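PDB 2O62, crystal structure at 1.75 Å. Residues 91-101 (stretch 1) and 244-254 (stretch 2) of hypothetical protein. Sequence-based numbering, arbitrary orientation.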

ATOM      1  N   GLU A  91      -3.791 -16.129   7.227  1.00 21.78           N
ATOM      2  CA  GLU A  91      -3.671 -15.777   5.813  1.00 21.78           C
ATOM      3  C   GLU A  91      -2.780 -14.566   5.575  1.00 21.24           C
ATOM      4  O   GLU A  91      -2.625 -13.709   6.416  1.00 22.13           O
ATOM      5  CB  GLU A  91      -5.052 -15.473   5.212  1.00 22.16           C
ATOM      6  CG  GLU A  91      -5.973 -16.682   5.123  1.00 20.79           C
ATOM      7  CD  GLU A  91      -7.448 -16.343   4.870  1.00 21.66           C
ATOM      8  OE1 GLU A  91      -7.893 -15.193   5.087  1.00 20.20           O
ATOM      9  OE2 GLU A  91      -8.164 -17.287   4.485  1.00 24.44           O
ATOM     10  N   PHE A  92      -2.234 -14.479   4.370  1.00 20.96           N
ATOM     11  CA  PHE A  92      -1.471 -13.310   3.961  1.00 20.24           C
ATOM     12  C   PHE A  92      -2.458 -12.158   3.637  1.00 20.64           C
ATOM     13  O   PHE A  92      -3.640 -12.362   3.360  1.00 21.21           O
ATOM     14  CB  PHE A  92      -0.632 -13.638   2.740  1.00 20.88           C
ATOM     15  CG  PHE A  92       0.376 -12.572   2.364  1.00 21.14           C
ATOM     16  CD1 PHE A  92       1.266 -12.072   3.315  1.00 25.12           C
ATOM     17  CD2 PHE A  92       0.468 -12.143   1.065  1.00 22.20           C
ATOM     18  CE1 PHE A  92       2.194 -11.151   2.966  1.00 22.12           C
ATOM     19  CE2 PHE A  92       1.402 -11.225   0.689  1.00 23.51           C
ATOM     20  CZ  PHE A  92       2.257 -10.716   1.645  1.00 22.22           C
ATOM     21  N   GLY A  93      -1.947 -10.948   3.722  1.00 21.36           N
ATOM     22  CA  GLY A  93      -2.727  -9.744   3.538  1.00 21.06           C
ATOM     23  C   GLY A  93      -2.178  -8.599   4.354  1.00 22.35           C
ATOM     24  O   GLY A  93      -1.087  -8.708   4.916  1.00 23.00           O
ATOM     25  N   GLY A  94      -2.922  -7.499   4.418  1.00 20.85           N
ATOM     26  CA  GLY A  94      -2.523  -6.372   5.240  1.00 21.12           C
ATOM     27  C   GLY A  94      -2.851  -5.085   4.486  1.00 21.40           C
ATOM     28  O   GLY A  94      -3.377  -5.115   3.376  1.00 21.08           O
ATOM     29  N   GLU A  95      -2.512  -3.953   5.093  1.00 20.87           N
ATOM     30  CA  GLU A  95      -2.910  -2.640   4.595  1.00 20.49           C
ATOM     31  C   GLU A  95      -1.683  -1.771   4.345  1.00 20.36           C
ATOM     32  O   GLU A  95      -0.787  -1.706   5.194  1.00 19.66           O
ATOM     33  CB  GLU A  95      -3.776  -1.963   5.639  1.00 20.32           C
ATOM     34  CG  GLU A  95      -4.192  -0.536   5.302  1.00 20.65           C
ATOM     35  CD  GLU A  95      -4.994   0.129   6.404  1.00 24.02           C
ATOM     36  OE1 GLU A  95      -5.183  -0.483   7.473  1.00 31.00           O
ATOM     37  OE2 GLU A  95      -5.422   1.273   6.224  1.00 23.71           O
ATOM     38  N   LEU A  96      -1.669  -1.091   3.209  1.00 20.23           N
ATOM     39  CA  LEU A  96      -0.717  -0.032   2.935  1.00 21.44           C
ATOM     40  C   LEU A  96      -1.491   1.279   2.859  1.00 21.59           C
ATOM     41  O   LEU A  96      -2.385   1.428   2.054  1.00 21.81           O
ATOM     42  CB  LEU A  96      -0.006  -0.330   1.608  1.00 21.96           C
ATOM     43  CG  LEU A  96       0.646  -1.744   1.656  1.00 25.23           C
ATOM     44  CD1 LEU A  96       0.814  -2.305   0.330  1.00 30.99           C
ATOM     45  CD2 LEU A  96       1.897  -1.777   2.362  1.00 22.34           C
ATOM     46  N   ALA A  97      -1.105   2.237   3.669  1.00 20.42           N
ATOM     47  CA  ALA A  97      -1.860   3.479   3.840  1.00 19.15           C
ATOM     48  C   ALA A  97      -0.963   4.684   3.567  1.00 19.80           C
ATOM     49  O   ALA A  97      -0.052   4.960   4.335  1.00 20.43           O
ATOM     50  CB  ALA A  97      -2.416   3.540   5.287  1.00 19.30           C
ATOM     51  N   PHE A  98      -1.217   5.375   2.456  1.00 19.87           N
ATOM     52  CA  PHE A  98      -0.517   6.593   2.066  1.00 20.46           C
ATOM     53  C   PHE A  98      -1.244   7.857   2.536  1.00 21.51           C
ATOM     54  O   PHE A  98      -2.454   7.978   2.380  1.00 21.71           O
ATOM     55  CB  PHE A  98      -0.344   6.680   0.530  1.00 21.18           C
ATOM     56  CG  PHE A  98       0.262   5.467  -0.107  1.00 22.01           C
ATOM     57  CD1 PHE A  98      -0.542   4.409  -0.551  1.00 23.50           C
ATOM     58  CD2 PHE A  98       1.634   5.408  -0.332  1.00 22.31           C
ATOM     59  CE1 PHE A  98       0.001   3.317  -1.179  1.00 21.76           C
ATOM     60  CE2 PHE A  98       2.186   4.288  -0.942  1.00 21.04           C
ATOM     61  CZ  PHE A  98       1.384   3.262  -1.345  1.00 22.75           C
ATOM     62  N   VAL A  99      -0.485   8.798   3.087  1.00 21.77           N
ATOM     63  CA  VAL A  99      -0.956  10.107   3.447  1.00 21.46           C
ATOM     64  C   VAL A  99      -0.250  11.133   2.539  1.00 22.66           C
ATOM     65  O   VAL A  99       0.960  11.071   2.318  1.00 21.64           O
ATOM     66  CB  VAL A  99      -0.678  10.383   4.893  1.00 21.71           C
ATOM     67  CG1 VAL A  99      -1.144  11.792   5.273  1.00 24.29           C
ATOM     68  CG2 VAL A  99      -1.341   9.306   5.751  1.00 22.08           C
ATOM     69  N   HIS A 100      -1.028  12.042   1.971  1.00 21.91           N
ATOM     70  CA  HIS A 100      -0.507  13.139   1.151  1.00 22.34           C
ATOM     71  C   HIS A 100      -1.432  14.336   1.190  1.00 22.21           C
ATOM     72  O   HIS A 100      -2.539  14.275   0.642  1.00 19.18           O
ATOM     73  CB  HIS A 100      -0.376  12.683  -0.298  1.00 22.43           C
ATOM     74  CG  HIS A 100       0.129  13.753  -1.223  1.00 24.92           C
ATOM     75  ND1 HIS A 100       1.470  14.064  -1.337  1.00 27.47           N
ATOM     76  CD2 HIS A 100      -0.518  14.573  -2.079  1.00 27.60           C
ATOM     77  CE1 HIS A 100       1.620  15.041  -2.212  1.00 26.58           C
ATOM     78  NE2 HIS A 100       0.429  15.377  -2.669  1.00 28.31           N
ATOM     79  N   GLU A 101      -1.002  15.395   1.875  1.00 22.68           N
ATOM     80  CA  GLU A 101      -1.754  16.645   1.940  1.00 24.94           C
ATOM     81  C   GLU A 101      -3.172  16.362   2.488  1.00 23.15           C
ATOM     82  O   GLU A 101      -3.289  15.895   3.617  1.00 23.82           O
ATOM     83  CB  GLU A 101      -1.717  17.361   0.563  1.00 25.08           C
ATOM     84  CG  GLU A 101      -0.275  17.729   0.141  1.00 28.30           C
ATOM     85  CD  GLU A 101      -0.167  18.526  -1.157  1.00 30.51           C
ATOM     86  OE1 GLU A 101      -1.176  18.631  -1.917  1.00 38.45           O
ATOM     87  OE2 GLU A 101       0.956  19.018  -1.444  1.00 37.50           O
TER
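Stretch 2 (244-254) DLRQRMIRSYN

Stretch 2 is extended from Leu245 to Tyr253 and runs roughly antiparallel to strand 93-100, the N-to-C directions 149° apart and the axes 7.9 Å at closest approach. No hydrogen bond joins the two directly; the contact is mainly side-chain packing, with some backbone atoms and one bridging water. The register runs from Phe92 with Tyr253, through Leu96 and Met249, where the CA atoms come to 6.5 Å, to Phe98 and Gln247.

The rule is alternation: Leu245, Gln247, Met249, Arg251 and Tyr253 direct CA-to-CB toward stretch 1, and Leu96, Phe98 and His100 answer. Met249, a selenomethionine, is the centre. With chi1 and chi2 both t it reaches out extended, then turns at chi3 (m), leaving Met249 CE over one face of the Phe98 ring and 3.4 Å from Ala97 O. Met249 SE lies 3.8 Å from Leu96 CD2, while Met249 CB meets Phe98 CE2 at 3.7 Å. Leu96 (m, t) also brings CD1 to 3.7 Å from Met249 O, and its CD2 to 4.2 Å from Arg251 CB.

At one end, Phe92 starts sideways, but its t rotamer carries the ring inward, its edge toward the face of Tyr253: Phe92 CE1 to Tyr253 CE1 is 3.7 Å, with planes at 79°. Tyr253 (m) is tied to its own strand, since Arg251, t through chi3, donates from NE to Tyr253 OH at 2.8 Å. The backbone angles of Gly94 by themselves call for glycine, since a CB would be jammed against the preceding carbonyl O; the contact does not require it.

Toward the other end, Gln247 (m, t) sets OE1 3.7 Å from Phe98 CD2. A water bridges the strands, donating to Gln247 OE1 at 2.5 Å and to Val99 O at 2.9 Å. Last, His100 CE1 meets Leu245 CD2 at 4.2 Å, both side chains t at chi1.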

ATOM      1  N   ASP A 244       3.494  13.048 -12.352  1.00 22.07           N
ATOM      2  CA  ASP A 244       4.968  12.910 -12.270  1.00 22.40           C
ATOM      3  C   ASP A 244       5.453  12.587 -10.862  1.00 21.65           C
ATOM      4  O   ASP A 244       6.630  12.727 -10.553  1.00 22.17           O
ATOM      5  CB  ASP A 244       5.626  14.200 -12.767  1.00 23.40           C
ATOM      6  CG  ASP A 244       5.107  15.445 -12.028  1.00 26.91           C
ATOM      7  OD1 ASP A 244       4.345  15.334 -11.000  1.00 30.69           O
ATOM      8  OD2 ASP A 244       5.430  16.553 -12.502  1.00 33.11           O
ATOM      9  N   LEU A 245       4.546  12.122 -10.009  1.00 21.18           N
ATOM     10  CA  LEU A 245       4.872  11.756  -8.642  1.00 20.70           C
ATOM     11  C   LEU A 245       4.157  10.467  -8.216  1.00 21.00           C
ATOM     12  O   LEU A 245       2.916  10.394  -8.230  1.00 20.91           O
ATOM     13  CB  LEU A 245       4.510  12.896  -7.681  1.00 21.55           C
ATOM     14  CG  LEU A 245       4.807  12.639  -6.199  1.00 21.81           C
ATOM     15  CD1 LEU A 245       6.282  12.561  -5.942  1.00 25.25           C
ATOM     16  CD2 LEU A 245       4.114  13.730  -5.320  1.00 22.37           C
ATOM     17  N   ARG A 246       4.927   9.454  -7.799  1.00 19.67           N
ATOM     18  CA  ARG A 246       4.364   8.184  -7.388  1.00 19.50           C
ATOM     19  C   ARG A 246       5.019   7.713  -6.121  1.00 20.30           C
ATOM     20  O   ARG A 246       6.235   7.894  -5.928  1.00 21.28           O
ATOM     21  CB  ARG A 246       4.600   7.145  -8.459  1.00 19.22           C
ATOM     22  CG  ARG A 246       3.942   5.797  -8.187  1.00 20.42           C
ATOM     23  CD  ARG A 246       3.409   5.183  -9.470  1.00 25.24           C
ATOM     24  NE  ARG A 246       2.835   3.833  -9.296  1.00 25.08           N
ATOM     25  CZ  ARG A 246       3.443   2.697  -9.611  1.00 23.07           C
ATOM     26  NH1 ARG A 246       4.707   2.685 -10.011  1.00 22.74           N
ATOM     27  NH2 ARG A 246       2.788   1.533  -9.479  1.00 24.18           N
ATOM     28  N   GLN A 247       4.228   7.130  -5.240  1.00 21.03           N
ATOM     29  CA  GLN A 247       4.784   6.437  -4.115  1.00 21.53           C
ATOM     30  C   GLN A 247       4.483   4.969  -4.229  1.00 20.11           C
ATOM     31  O   GLN A 247       3.459   4.577  -4.762  1.00 19.96           O
ATOM     32  CB  GLN A 247       4.267   6.985  -2.760  1.00 20.83           C
ATOM     33  CG  GLN A 247       4.857   8.324  -2.400  1.00 23.56           C
ATOM     34  CD  GLN A 247       4.529   8.775  -1.014  1.00 24.89           C
ATOM     35  OE1 GLN A 247       3.430   8.583  -0.538  1.00 25.49           O
ATOM     36  NE2 GLN A 247       5.533   9.330  -0.312  1.00 28.35           N
ATOM     37  N   ARG A 248       5.387   4.163  -3.710  1.00 20.18           N
ATOM     38  CA  ARG A 248       5.163   2.714  -3.563  1.00 20.50           C
ATOM     39  C   ARG A 248       5.454   2.317  -2.112  1.00 20.81           C
ATOM     40  O   ARG A 248       6.388   2.836  -1.494  1.00 23.84           O
ATOM     41  CB  ARG A 248       6.047   1.943  -4.512  1.00 20.96           C
ATOM     42  CG  ARG A 248       5.717   2.232  -5.971  1.00 23.03           C
ATOM     43  CD  ARG A 248       6.550   1.393  -6.894  1.00 24.59           C
ATOM     44  NE  ARG A 248       7.933   1.911  -7.057  1.00 28.92           N
ATOM     45  CZ  ARG A 248       9.048   1.273  -6.652  1.00 31.44           C
ATOM     46  NH1 ARG A 248       8.999   0.080  -6.079  1.00 30.88           N
ATOM     47  NH2 ARG A 248      10.241   1.805  -6.856  1.00 32.03           N
HETATM   48  N   MSE A 249       4.666   1.396  -1.562  1.00 20.92           N
HETATM   49  CA  MSE A 249       4.900   0.918  -0.214  1.00 20.71           C
HETATM   50  C   MSE A 249       4.963  -0.612  -0.207  1.00 21.02           C
HETATM   51  O   MSE A 249       4.175  -1.258  -0.855  1.00 21.32           O
HETATM   52  CB  MSE A 249       3.857   1.448   0.777  1.00 20.94           C
HETATM   53  CG  MSE A 249       4.242   1.255   2.172  1.00 21.61           C
HETATM   54 SE   MSE A 249       2.916   1.665   3.578  0.75 23.81          SE
HETATM   55  CE  MSE A 249       2.739   3.453   3.223  1.00 25.07           C
ATOM     56  N   ILE A 250       5.938  -1.163   0.508  1.00 21.14           N
ATOM     57  CA  ILE A 250       6.229  -2.594   0.553  1.00 19.36           C
ATOM     58  C   ILE A 250       6.348  -3.039   2.007  1.00 18.65           C
ATOM     59  O   ILE A 250       7.218  -2.547   2.723  1.00 19.20           O
ATOM     60  CB  ILE A 250       7.520  -2.916  -0.147  1.00 20.61           C
ATOM     61  CG1 ILE A 250       7.519  -2.338  -1.576  1.00 19.81           C
ATOM     62  CG2 ILE A 250       7.734  -4.420  -0.166  1.00 21.39           C
ATOM     63  CD1 ILE A 250       8.291  -1.079  -1.729  1.00 24.34           C
ATOM     64  N   ARG A 251       5.465  -3.948   2.430  1.00 18.61           N
ATOM     65  CA  ARG A 251       5.520  -4.608   3.746  1.00 18.42           C
ATOM     66  C   ARG A 251       6.188  -5.969   3.552  1.00 18.58           C
ATOM     67  O   ARG A 251       5.686  -6.808   2.808  1.00 19.56           O
ATOM     68  CB  ARG A 251       4.109  -4.808   4.307  1.00 17.08           C
ATOM     69  CG  ARG A 251       3.985  -5.229   5.777  1.00 20.40           C
ATOM     70  CD  ARG A 251       2.516  -5.588   6.055  1.00 19.02           C
ATOM     71  NE  ARG A 251       2.405  -6.080   7.426  1.00 19.21           N
ATOM     72  CZ  ARG A 251       2.337  -5.322   8.504  1.00 19.52           C
ATOM     73  NH1 ARG A 251       2.237  -4.010   8.432  1.00 21.95           N
ATOM     74  NH2 ARG A 251       2.292  -5.919   9.690  1.00 17.57           N
ATOM     75  N   SER A 252       7.332  -6.163   4.181  1.00 18.05           N
ATOM     76  CA  SER A 252       8.213  -7.300   3.878  1.00 19.01           C
ATOM     77  C   SER A 252       8.227  -8.355   4.971  1.00 19.77           C
ATOM     78  O   SER A 252       8.418  -8.041   6.133  1.00 19.29           O
ATOM     79  CB  SER A 252       9.624  -6.797   3.623  1.00 18.67           C
ATOM     80  OG  SER A 252       9.658  -5.883   2.527  1.00 20.32           O
ATOM     81  N   TYR A 253       8.084  -9.614   4.560  1.00 19.44           N
ATOM     82  CA  TYR A 253       8.127 -10.776   5.447  1.00 19.35           C
ATOM     83  C   TYR A 253       9.313 -11.673   5.097  1.00 19.63           C
ATOM     84  O   TYR A 253       9.610 -11.878   3.938  1.00 20.10           O
ATOM     85  CB  TYR A 253       6.850 -11.612   5.324  1.00 18.73           C
ATOM     86  CG  TYR A 253       5.631 -10.942   5.887  1.00 19.29           C
ATOM     87  CD1 TYR A 253       4.996  -9.925   5.176  1.00 20.98           C
ATOM     88  CD2 TYR A 253       5.156 -11.275   7.160  1.00 18.87           C
ATOM     89  CE1 TYR A 253       3.889  -9.262   5.685  1.00 20.62           C
ATOM     90  CE2 TYR A 253       4.028 -10.596   7.684  1.00 20.94           C
ATOM     91  CZ  TYR A 253       3.425  -9.603   6.931  1.00 19.64           C
ATOM     92  OH  TYR A 253       2.346  -8.903   7.402  1.00 17.69           O
ATOM     93  N   ASN A 254       9.986 -12.230   6.111  1.00 18.72           N
ATOM     94  CA  ASN A 254      11.075 -13.202   5.835  1.00 18.49           C
ATOM     95  C   ASN A 254      10.481 -14.593   5.514  1.00 20.45           C
ATOM     96  O   ASN A 254       9.246 -14.802   5.622  1.00 20.05           O
ATOM     97  CB  ASN A 254      12.122 -13.260   6.971  1.00 18.74           C
ATOM     98  CG  ASN A 254      11.609 -13.827   8.208  1.00 16.78           C
ATOM     99  OD1 ASN A 254      10.585 -14.496   8.236  1.00 18.94           O
ATOM    100  ND2 ASN A 254      12.363 -13.626   9.284  1.00 18.30           N
TER
HETATM  101  O   HOH W   1       3.081   9.132   1.846  1.00 29.36           O